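PDB 2OZG: GCN5-related N-acetyltransferase from Anabaena variabilis, which binds coenzyme A and probably transfers acetyl groups to amines, perhaps those of aminoglycosides, as expected of a GCN5-related N-acetyltransferase. Local coordinates for residues S136-W140 against S263-D267; E199-Y204 against I216-Q220; G226-I231 against Q255-W261. All coordinates share one frame; numbering follows the deposited sequence. Where two conformers were deposited one is given.

Overall arrangement
Contacts 2 and 3 are neighbours, their centres about 11 Å apart, in the sheet formed by strands 202-206, 211-222, 227-236 and 258-263. They join where Thr219 O lies 2.8 Å from Arg230 N and where Phe218 packs on Leu229. Contact 1 continues across the next strand pair: its centre is about 17 Å from that of contact 3, and Trp140 N lies 2.8 Å from Trp261 O. Contacts 1 and 2, their nearest atoms about 11 Å apart, do not touch. Through Gln255, modelled in two conformers, contact 3 comes near a coenzyme A bound by the third subunit, whereas the side chain of Ser137 in contact 1 stays about 13 Å from bound coenzyme A.

Contact 1 of 3, residues S136-W140 against S263-D267; sequences SSCVW and SSVID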
loop_
_atom_site.group_PDB
_atom_site.type_symbol
_atom_site.label_atom_id
_atom_site.label_comp_id
_atom_site.label_asym_id
_atom_site.label_seq_id
_atom_site.Cartn_x
_atom_site.Cartn_y
_atom_site.Cartn_z
ATOM N N SER A 136 0.975 -25.286 -17.607
ATOM C CA SER A 136 0.635 -24.214 -16.681
ATOM C C SER A 136 0.263 -24.640 -15.275
ATOM O O SER A 136 -0.104 -25.787 -15.038
ATOM C CB SER A 136 -0.535 -23.423 -17.272
ATOM O OG SER A 136 -0.180 -22.914 -18.558
ATOM N N SER A 137 0.439 -23.698 -14.333
ATOM C CA SER A 137 -0.075 -23.828 -12.972
ATOM C C SER A 137 -0.544 -22.411 -12.700
ATOM O O SER A 137 0.072 -21.448 -13.154
ATOM C CB SER A 137 0.968 -24.255 -11.938
ATOM O OG SER A 137 2.059 -23.332 -11.938
ATOM N N CYS A 138 -1.640 -22.302 -11.970
ATOM C CA CYS A 138 -2.317 -21.022 -11.760
ATOM C C CYS A 138 -3.008 -21.058 -10.412
ATOM O O CYS A 138 -3.736 -22.022 -10.115
ATOM C CB CYS A 138 -3.381 -20.850 -12.849
ATOM S SG CYS A 138 -4.094 -19.324 -12.890
ATOM N N VAL A 139 -2.782 -20.016 -9.629
ATOM C CA VAL A 139 -3.430 -19.828 -8.349
ATOM C C VAL A 139 -4.486 -18.754 -8.518
ATOM O O VAL A 139 -4.202 -17.638 -8.917
ATOM C CB VAL A 139 -2.434 -19.414 -7.231
ATOM C CG1 VAL A 139 -3.200 -19.212 -5.950
ATOM C CG2 VAL A 139 -1.431 -20.523 -7.029
ATOM N N TRP A 140 -5.728 -19.166 -8.279
ATOM C CA TRP A 140 -6.872 -18.311 -8.334
ATOM C C TRP A 140 -7.261 -17.854 -6.954
ATOM O O TRP A 140 -7.020 -18.554 -6.009
ATOM C CB TRP A 140 -8.060 -19.086 -8.912
ATOM C CG TRP A 140 -7.933 -19.289 -10.382
ATOM C CD1 TRP A 140 -7.240 -20.261 -11.000
ATOM C CD2 TRP A 140 -8.490 -18.458 -11.417
ATOM N NE1 TRP A 140 -7.347 -20.115 -12.354
ATOM C CE2 TRP A 140 -8.119 -19.023 -12.643
ATOM C CE3 TRP A 140 -9.297 -17.335 -11.418
ATOM C CZ2 TRP A 140 -8.498 -18.471 -13.885
ATOM C CZ3 TRP A 140 -9.706 -16.792 -12.662
ATOM C CH2 TRP A 140 -9.288 -17.377 -13.875
ATOM N N SER A 263 -5.843 -24.204 -10.345
ATOM C CA SER A 263 -6.538 -24.695 -11.444
ATOM C C SER A 263 -5.727 -24.406 -12.732
ATOM O O SER A 263 -4.506 -24.151 -12.747
ATOM C CB SER A 263 -7.909 -24.040 -11.478
ATOM O OG SER A 263 -8.746 -24.737 -12.328
ATOM N N SER A 264 -6.441 -24.562 -13.816
ATOM C CA SER A 264 -5.975 -24.227 -15.105
ATOM C C SER A 264 -6.041 -22.717 -15.284
ATOM O O SER A 264 -6.820 -22.017 -14.593
ATOM C CB SER A 264 -6.967 -24.777 -16.103
ATOM O OG SER A 264 -6.512 -24.333 -17.361
ATOM N N VAL A 265 -5.332 -22.212 -16.271
ATOM C CA VAL A 265 -5.397 -20.779 -16.540
ATOM C C VAL A 265 -6.787 -20.435 -17.071
ATOM O O VAL A 265 -7.319 -19.387 -16.763
ATOM C CB VAL A 265 -4.241 -20.361 -17.451
ATOM C CG1 VAL A 265 -4.255 -18.885 -17.674
ATOM C CG2 VAL A 265 -2.893 -20.733 -16.767
ATOM N N ILE A 266 -7.388 -21.328 -17.857
ATOM C CA ILE A 266 -8.754 -21.173 -18.274
ATOM C C ILE A 266 -9.594 -22.057 -17.347
ATOM O O ILE A 266 -10.073 -23.108 -17.726
ATOM C CB ILE A 266 -8.984 -21.577 -19.751
ATOM C CG1 ILE A 266 -7.982 -20.878 -20.638
ATOM C CG2 ILE A 266 -10.410 -21.140 -20.176
ATOM C CD1 ILE A 266 -8.297 -19.464 -20.789
ATOM N N ASP A 267 -9.758 -21.617 -16.121
ATOM C CA ASP A 267 -10.446 -22.416 -15.148
ATOM C C ASP A 267 -11.948 -22.576 -15.460
ATOM O O ASP A 267 -12.656 -21.612 -15.659
ATOM C CB ASP A 267 -10.237 -21.792 -13.778
ATOM C CG ASP A 267 -11.230 -22.285 -12.747
ATOM O OD1 ASP A 267 -11.034 -23.369 -12.201
ATOM O OD2 ASP A 267 -12.194 -21.537 -12.461
HETATM O O HOH W 1 -2.495 -25.245 -11.151
#
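Trp140 lays one face of its indole against Asp267, whose CB sits 3.3 Å above the ring plane, displaced toward the rim; ring and carboxylate planes are 46° apart. Two backbone oxygens line the rim of the same indole, one of them hydrogen-bonded. Trp140 NE1 donates to Ser264 O at 3.0 Å, with an N-H...O angle of 158° and the acceptor close to the ring plane, and Val265 O lies at the same edge, 3.2 Å from Trp140 CZ2. The ring reaches this turn because its CG stands anti to the carbonyl carbon (chi1 -74°). Between the backbones, Ser263 N donates to Cys138 O at 3.0 Å, while a water accepts from Cys138 N and donates to Ser263 O. Farther back along strand 132-143, Val265 CG2 packs on Ser136 CB at 3.6 Å and also touches Cys138 CB. The loop that follows strand 258-263 is itself braced: Ser264 OG accepts from Ile266 N in an ST turn, and Ser263 OG donates to the anti lone pair of Asp267 OD1. A leucine in place of Trp140 would probably leave Ser264 O without its indole donor and open a gap beside Asp267 CB. The loop also meets the second subunit, where Val265 packs on its counterpart and Asp267 O accepts from Arg285 of that subunit. The buried Asp267 carboxylate takes firm bonds from Ser263 OG and Thr270 N and weak ones from Leu269 N and Trp261 NE1, consistent with its remaining ionised.

Contact 2 of 3, residues E199-Y204 against I216-Q220; sequences ETLYSY and IIFTQ
Glu199 sets its carboxylate carbon CD 4.3 Å from Thr219 CG2, a loose contact, and its OE1 accepts from a water. Thr200 follows with its backbone, Thr200 O lying 3.8 Å from the same methyl, Thr219 CG2. Leu201 carries its CG anti to the backbone N (chi1 -173°), which brings CD1 within 3.8 Å of Ile217 CG2 and close to Thr219 CG2. From Tyr202 the pairing is regular: this is the antiparallel beta hairpin of strands 202-206 and 211-222, with Tyr202-Phe218 and Tyr204-Ile216 as hydrogen-bonded pairs; over 202-204 and 216-220 the axes approach to 4.7 Å at 157°. Tyr202 N donates to Phe218 O and Phe218 N to Tyr202 O, each at 2.8 Å. The CB of Tyr202 stands over the face of the Phe218 ring in a CH-pi contact, 3.5 Å from the centroid, whereas the two rings, with planes 22° apart, are slid so far that they barely overlap. A water links Tyr202 OH to Gln220 OE1, and the amide end of Gln220 also faces the side chain of Gln255, whose own amide orientation is uncertain. Ser203, in the non-hydrogen-bonded pair with Ile217, points to the other face of the sheet, and its OG touches both branches of that isoleucine. Tyr204 completes the aromatic cluster rim to rim with Phe218, Tyr204 CE1 to Phe218 CE2 at 3.8 Å. Its hydroxyl bonds to Gln29 and Glu90 of the third subunit, and its ring meets that of Phe248 from helix 239-250.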
loop_
_atom_site.group_PDB
_atom_site.type_symbol
_atom_site.label_atom_id
_atom_site.label_comp_id
_atom_site.label_asym_id
_atom_site.label_seq_id
_atom_site.Cartn_x
_atom_site.Cartn_y
_atom_site.Cartn_z
ATOM N N GLU A 199 -0.611 -24.880 12.057
ATOM C CA GLU A 199 -1.822 -25.111 11.289
ATOM C C GLU A 199 -2.399 -26.538 11.226
ATOM O O GLU A 199 -1.729 -27.550 11.471
ATOM C CB GLU A 199 -1.635 -24.490 9.883
ATOM C CG GLU A 199 -0.557 -25.151 9.025
ATOM C CD GLU A 199 -0.175 -24.378 7.755
ATOM O OE1 GLU A 199 -0.659 -23.234 7.590
ATOM O OE2 GLU A 199 0.626 -24.919 6.938
ATOM N N THR A 200 -3.695 -26.556 10.937
ATOM C CA THR A 200 -4.470 -27.758 10.859
ATOM C C THR A 200 -4.780 -27.984 9.391
ATOM O O THR A 200 -5.017 -27.040 8.627
ATOM C CB THR A 200 -5.771 -27.638 11.690
ATOM O OG1 THR A 200 -5.435 -27.317 13.049
ATOM C CG2 THR A 200 -6.582 -28.946 11.658
ATOM N N LEU A 201 -4.724 -29.255 9.024
ATOM C CA LEU A 201 -4.995 -29.682 7.685
ATOM C C LEU A 201 -6.418 -30.192 7.684
ATOM O O LEU A 201 -6.805 -31.024 8.516
ATOM C CB LEU A 201 -4.045 -30.808 7.305
ATOM C CG LEU A 201 -4.102 -31.249 5.848
ATOM C CD1 LEU A 201 -3.650 -30.132 4.884
ATOM C CD2 LEU A 201 -3.254 -32.464 5.661
ATOM N N TYR A 202 -7.214 -29.695 6.763
ATOM C CA TYR A 202 -8.600 -30.133 6.649
ATOM C C TYR A 202 -8.724 -30.897 5.317
ATOM O O TYR A 202 -8.177 -30.495 4.261
ATOM C CB TYR A 202 -9.524 -28.897 6.697
ATOM C CG TYR A 202 -9.425 -28.157 7.989
ATOM C CD1 TYR A 202 -10.109 -28.616 9.126
ATOM C CD2 TYR A 202 -8.626 -27.045 8.118
ATOM C CE1 TYR A 202 -9.998 -27.981 10.323
ATOM C CE2 TYR A 202 -8.498 -26.387 9.351
ATOM C CZ TYR A 202 -9.201 -26.843 10.431
ATOM O OH TYR A 202 -9.092 -26.208 11.640
ATOM N N SER A 203 -9.435 -31.994 5.372
ATOM C CA SER A 203 -9.676 -32.885 4.228
ATOM C C SER A 203 -11.125 -33.376 4.294
ATOM O O SER A 203 -11.580 -33.870 5.337
ATOM C CB SER A 203 -8.795 -34.112 4.382
ATOM O OG SER A 203 -7.461 -33.782 4.263
ATOM N N TYR A 204 -11.856 -33.236 3.198
ATOM C CA TYR A 204 -13.243 -33.648 3.128
ATOM C C TYR A 204 -13.417 -34.420 1.843
ATOM O O TYR A 204 -12.803 -34.074 0.840
ATOM C CB TYR A 204 -14.133 -32.379 3.035
ATOM C CG TYR A 204 -14.288 -31.657 4.352
ATOM C CD1 TYR A 204 -13.271 -30.854 4.855
ATOM C CD2 TYR A 204 -15.472 -31.742 5.076
ATOM C CE1 TYR A 204 -13.410 -30.214 6.025
ATOM C CE2 TYR A 204 -15.621 -31.098 6.295
ATOM C CZ TYR A 204 -14.586 -30.364 6.770
ATOM O OH TYR A 204 -14.762 -29.690 7.948
ATOM N N ILE A 216 -11.788 -32.175 -1.101
ATOM C CA ILE A 216 -11.104 -30.881 -0.910
ATOM C C ILE A 216 -10.148 -31.018 0.260
ATOM O O ILE A 216 -10.519 -31.546 1.330
ATOM C CB ILE A 216 -12.080 -29.714 -0.594
ATOM C CG1 ILE A 216 -13.307 -29.759 -1.489
ATOM C CG2 ILE A 216 -11.364 -28.387 -0.685
ATOM C CD1 ILE A 216 -14.364 -28.664 -1.202
ATOM N N ILE A 217 -8.924 -30.524 0.049
ATOM C CA ILE A 217 -7.871 -30.487 1.056
ATOM C C ILE A 217 -7.419 -29.035 1.191
ATOM O O ILE A 217 -7.054 -28.418 0.185
ATOM C CB ILE A 217 -6.658 -31.319 0.677
ATOM C CG1 ILE A 217 -7.066 -32.755 0.419
ATOM C CG2 ILE A 217 -5.630 -31.235 1.835
ATOM C CD1 ILE A 217 -5.975 -33.606 -0.194
ATOM N N PHE A 218 -7.424 -28.523 2.430
ATOM C CA PHE A 218 -7.149 -27.136 2.652
ATOM C C PHE A 218 -6.604 -26.796 4.007
ATOM O O PHE A 218 -6.610 -27.610 4.954
ATOM C CB PHE A 218 -8.409 -26.344 2.293
ATOM C CG PHE A 218 -9.563 -26.497 3.296
ATOM C CD1 PHE A 218 -9.620 -25.679 4.420
ATOM C CD2 PHE A 218 -10.564 -27.442 3.116
ATOM C CE1 PHE A 218 -10.624 -25.817 5.371
ATOM C CE2 PHE A 218 -11.614 -27.538 4.045
ATOM C CZ PHE A 218 -11.626 -26.703 5.165
ATOM N N THR A 219 -6.077 -25.588 4.091
ATOM C CA THR A 219 -5.618 -25.001 5.344
ATOM C C THR A 219 -6.298 -23.629 5.471
ATOM O O THR A 219 -6.875 -23.110 4.501
ATOM C CB THR A 219 -4.071 -24.785 5.409
ATOM O OG1 THR A 219 -3.654 -23.970 4.315
ATOM C CG2 THR A 219 -3.309 -26.098 5.385
ATOM N N GLN A 220 -6.288 -23.064 6.661
ATOM C CA GLN A 220 -6.880 -21.767 6.871
ATOM C C GLN A 220 -5.869 -21.020 7.696
ATOM O O GLN A 220 -5.194 -21.627 8.521
ATOM C CB GLN A 220 -8.123 -21.869 7.755
ATOM C CG GLN A 220 -9.148 -22.878 7.368
ATOM C CD GLN A 220 -10.340 -22.760 8.286
ATOM O OE1 GLN A 220 -10.218 -22.876 9.531
ATOM N NE2 GLN A 220 -11.481 -22.480 7.702
HETATM O O HOH W 2 -0.623 -22.698 5.081
HETATM O O HOH W 3 -5.388 -24.659 8.779
HETATM O O HOH W 4 -7.932 -23.590 11.360
#

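Contact 3 of 3, residues G226-I231 against Q255-W261; sequences GSILRI and QIDKVTW. With COA (coenzyme A), chain C.
Strands 227-231 and 258-261 run parallel, their short axes 4.8 Å apart and at 14°, joined by backbone bonds such as Thr260 N to Leu229 O at 3.0 Å. At the start of the strand three bonds hold the N and OG of Ser227: its N donates to Asp257 OD2 at 2.8 Å, on the anti side but 32° out of the carboxylate plane, while its OG accepts from Asp257 N and donates to Gln255 O. That OG lies between the backbone N and carbonyl carbon (chi1 63°), which turns it toward the 255-257 chain. On one face Ile228 CD1 meets Thr260 CG2 at 3.9 Å and also lies over the Arg230 guanidinium, whose NH1 shares a water with Thr260 OG1; Arg230 NE forms a salt bridge to Glu221. The other face is apolar, with Leu229 CB on Ile256 CG2 and Ile231 CD1 on Val259 CG1, both at 3.8 Å. The pair forms a beta-alpha-beta crossover in which the connecting helix, 239-250, packs through Ile249 on Ile231 and Val259, while strands 211-222 and 132-143 flank the two strands on their outer edges.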
loop_
_atom_site.group_PDB
_atom_site.type_symbol
_atom_site.label_atom_id
_atom_site.label_comp_id
_atom_site.label_asym_id
_atom_site.label_seq_id
_atom_site.Cartn_x
_atom_site.Cartn_y
_atom_site.Cartn_z
ATOM N N GLY A 226 -6.196 -10.267 6.455
ATOM C CA GLY A 226 -7.462 -10.894 6.864
ATOM C C GLY A 226 -7.360 -12.414 6.884
ATOM O O GLY A 226 -6.300 -12.973 7.128
ATOM N N SER A 227 -8.464 -13.097 6.643
ATOM C CA SER A 227 -8.447 -14.540 6.721
ATOM C C SER A 227 -8.482 -15.193 5.349
ATOM O O SER A 227 -9.076 -14.722 4.394
ATOM C CB SER A 227 -9.560 -15.067 7.603
ATOM O OG SER A 227 -10.796 -14.726 7.046
ATOM N N ILE A 228 -7.820 -16.315 5.269
ATOM C CA ILE A 228 -7.705 -16.997 3.985
ATOM C C ILE A 228 -7.773 -18.502 4.150
ATOM O O ILE A 228 -7.258 -19.071 5.111
ATOM C CB ILE A 228 -6.386 -16.590 3.327
ATOM C CG1 ILE A 228 -6.240 -17.171 1.961
ATOM C CG2 ILE A 228 -5.169 -17.050 4.183
ATOM C CD1 ILE A 228 -5.230 -16.351 1.092
ATOM N N LEU A 229 -8.462 -19.121 3.209
ATOM C CA LEU A 229 -8.573 -20.537 3.169
ATOM C C LEU A 229 -7.845 -20.923 1.918
ATOM O O LEU A 229 -8.202 -20.486 0.808
ATOM C CB LEU A 229 -10.038 -20.939 3.144
ATOM C CG LEU A 229 -10.338 -22.441 3.158
ATOM C CD1 LEU A 229 -11.721 -22.708 3.796
ATOM C CD2 LEU A 229 -10.227 -23.111 1.826
ATOM N N ARG A 230 -6.803 -21.718 2.068
ATOM C CA ARG A 230 -5.974 -22.086 0.890
ATOM C C ARG A 230 -6.240 -23.537 0.521
ATOM O O ARG A 230 -5.866 -24.445 1.275
ATOM C CB ARG A 230 -4.498 -21.889 1.211
ATOM C CG ARG A 230 -4.121 -20.508 1.773
ATOM C CD ARG A 230 -2.599 -20.417 2.012
ATOM N NE ARG A 230 -2.203 -19.167 2.664
ATOM C CZ ARG A 230 -1.882 -18.053 2.003
ATOM N NH1 ARG A 230 -1.990 -17.986 0.699
ATOM N NH2 ARG A 230 -1.523 -16.961 2.663
ATOM N N ILE A 231 -6.905 -23.768 -0.620
ATOM C CA ILE A 231 -7.177 -25.096 -1.089
ATOM C C ILE A 231 -5.914 -25.624 -1.784
ATOM O O ILE A 231 -5.508 -25.104 -2.813
ATOM C CB ILE A 231 -8.382 -25.124 -2.041
ATOM C CG1 ILE A 231 -9.671 -24.686 -1.315
ATOM C CG2 ILE A 231 -8.574 -26.510 -2.611
ATOM C CD1 ILE A 231 -10.886 -24.463 -2.222
ATOM N N GLN A 255 -16.578 -16.619 8.199
ATOM C CA GLN A 255 -15.282 -16.916 8.856
ATOM C C GLN A 255 -14.023 -16.625 8.031
ATOM O O GLN A 255 -12.939 -16.475 8.587
ATOM C CB GLN A 255 -15.180 -18.398 9.414
ATOM C CG GLN A 255 -15.415 -19.667 8.498
ATOM C CD GLN A 255 -14.519 -20.936 8.871
ATOM O OE1 GLN A 255 -13.279 -20.834 9.050
ATOM N NE2 GLN A 255 -15.150 -22.134 8.927
ATOM N N ILE A 256 -14.184 -16.580 6.716
ATOM C CA ILE A 256 -13.071 -16.503 5.762
ATOM C C ILE A 256 -13.303 -15.380 4.750
ATOM O O ILE A 256 -14.242 -15.420 4.034
ATOM C CB ILE A 256 -12.986 -17.813 5.001
ATOM C CG1 ILE A 256 -12.674 -18.994 5.942
ATOM C CG2 ILE A 256 -11.960 -17.761 3.856
ATOM C CD1 ILE A 256 -11.334 -18.815 6.677
ATOM N N ASP A 257 -12.370 -14.449 4.632
ATOM C CA ASP A 257 -12.471 -13.353 3.653
ATOM C C ASP A 257 -12.174 -13.764 2.193
ATOM O O ASP A 257 -12.866 -13.355 1.276
ATOM C CB ASP A 257 -11.453 -12.265 4.008
ATOM C CG ASP A 257 -11.686 -11.680 5.402
ATOM O OD1 ASP A 257 -12.859 -11.457 5.734
ATOM O OD2 ASP A 257 -10.696 -11.489 6.146
ATOM N N LYS A 258 -11.154 -14.583 1.999
ATOM C CA LYS A 258 -10.691 -14.959 0.658
ATOM C C LYS A 258 -10.367 -16.432 0.566
ATOM O O LYS A 258 -9.847 -17.008 1.536
ATOM C CB LYS A 258 -9.415 -14.133 0.427
ATOM C CG LYS A 258 -8.749 -14.254 -0.845
ATOM C CD LYS A 258 -7.594 -13.223 -0.981
ATOM C CE LYS A 258 -8.111 -11.809 -1.269
ATOM N NZ LYS A 258 -6.999 -10.901 -1.706
ATOM N N VAL A 259 -10.650 -17.031 -0.593
ATOM C CA VAL A 259 -10.315 -18.413 -0.850
ATOM C C VAL A 259 -9.407 -18.468 -2.077
ATOM O O VAL A 259 -9.624 -17.728 -3.080
ATOM C CB VAL A 259 -11.545 -19.289 -1.174
ATOM C CG1 VAL A 259 -11.098 -20.708 -1.548
ATOM C CG2 VAL A 259 -12.520 -19.336 -0.014
ATOM N N THR A 260 -8.378 -19.319 -1.995
ATOM C CA THR A 260 -7.531 -19.600 -3.151
ATOM C C THR A 260 -7.544 -21.082 -3.497
ATOM O O THR A 260 -7.746 -21.952 -2.636
ATOM C CB THR A 260 -6.037 -19.230 -2.900
ATOM O OG1 THR A 260 -5.491 -20.105 -1.895
ATOM C CG2 THR A 260 -5.885 -17.819 -2.447
ATOM N N TRP A 261 -7.398 -21.353 -4.782
ATOM C CA TRP A 261 -7.257 -22.721 -5.269
ATOM C C TRP A 261 -6.389 -22.728 -6.515
ATOM O O TRP A 261 -6.293 -21.704 -7.246
ATOM C CB TRP A 261 -8.623 -23.358 -5.558
ATOM C CG TRP A 261 -9.320 -22.902 -6.784
ATOM C CD1 TRP A 261 -9.475 -23.632 -7.916
ATOM C CD2 TRP A 261 -10.015 -21.640 -7.036
ATOM N NE1 TRP A 261 -10.188 -22.915 -8.847
ATOM C CE2 TRP A 261 -10.494 -21.690 -8.352
ATOM C CE3 TRP A 261 -10.230 -20.471 -6.291
ATOM C CZ2 TRP A 261 -11.252 -20.643 -8.921
ATOM C CZ3 TRP A 261 -10.927 -19.441 -6.858
ATOM C CH2 TRP A 261 -11.426 -19.527 -8.144
HETATM N N1A COA C . -23.925 -14.669 6.517
HETATM C C2A COA C . -25.196 -14.227 6.581
HETATM N N3A COA C . -26.202 -15.002 7.036
HETATM C C4A COA C . -25.937 -16.270 7.434
HETATM C C5A COA C . -24.641 -16.774 7.375
HETATM C C6A COA C . -23.620 -15.928 6.897
HETATM N N6A COA C . -22.326 -16.306 6.801
HETATM N N7A COA C . -24.714 -18.049 7.826
HETATM C C8A COA C . -26.004 -18.320 8.149
HETATM N N9A COA C . -26.739 -17.221 7.907
HETATM C C1B COA C . -28.204 -16.997 8.095
HETATM C C2B COA C . -29.024 -17.614 6.964
HETATM O O2B COA C . -29.147 -16.733 5.822
HETATM C C3B COA C . -30.335 -17.958 7.659
HETATM O O3B COA C . -31.356 -16.974 7.440
HETATM P P3B COA C . -32.511 -17.224 6.316
HETATM O O7A COA C . -33.458 -18.207 6.983
HETATM O O8A COA C . -33.041 -15.819 6.044
HETATM O O9A COA C . -31.807 -17.855 5.121
HETATM C C4B COA C . -30.009 -18.083 9.145
HETATM O O4B COA C . -28.688 -17.560 9.327
HETATM C C5B COA C . -30.082 -19.530 9.636
HETATM O O5B COA C . -29.058 -20.293 8.980
HETATM P P1A COA C . -28.407 -21.654 9.598
HETATM O O1A COA C . -29.038 -21.955 10.938
HETATM O O2A COA C . -28.464 -22.721 8.505
HETATM O O3A COA C . -26.842 -21.213 9.764
HETATM P P2A COA C . -25.563 -22.229 9.619
HETATM O O4A COA C . -25.961 -23.522 10.336
HETATM O O5A COA C . -25.202 -22.313 8.138
HETATM O O6A COA C . -24.383 -21.414 10.463
HETATM C CBP COA C . -22.122 -20.260 10.878
HETATM C CCP COA C . -22.980 -21.270 10.085
HETATM C CDP COA C . -22.687 -20.258 12.297
HETATM C CEP COA C . -22.465 -18.889 10.304
HETATM C CAP COA C . -20.592 -20.709 10.821
HETATM O OAP COA C . -20.139 -21.369 12.052
HETATM C C9P COA C . -19.432 -19.762 10.402
HETATM O O9P COA C . -19.145 -19.506 9.112
HETATM N N8P COA C . -18.554 -19.206 11.261
HETATM C C7P COA C . -18.383 -19.153 12.714
HETATM C C6P COA C . -18.409 -17.651 12.954
HETATM C C5P COA C . -19.768 -17.211 13.475
HETATM O O5P COA C . -20.807 -17.571 12.926
HETATM N N4P COA C . -19.778 -16.393 14.539
HETATM C C3P COA C . -20.959 -15.828 15.187
HETATM C C2P COA C . -20.436 -15.095 16.402
HETATM S S1P COA C . -19.818 -16.281 17.667
HETATM O O HOH W 5 -2.760 -19.775 -1.607
HETATM O O HOH W 6 -4.570 -22.300 -3.126
#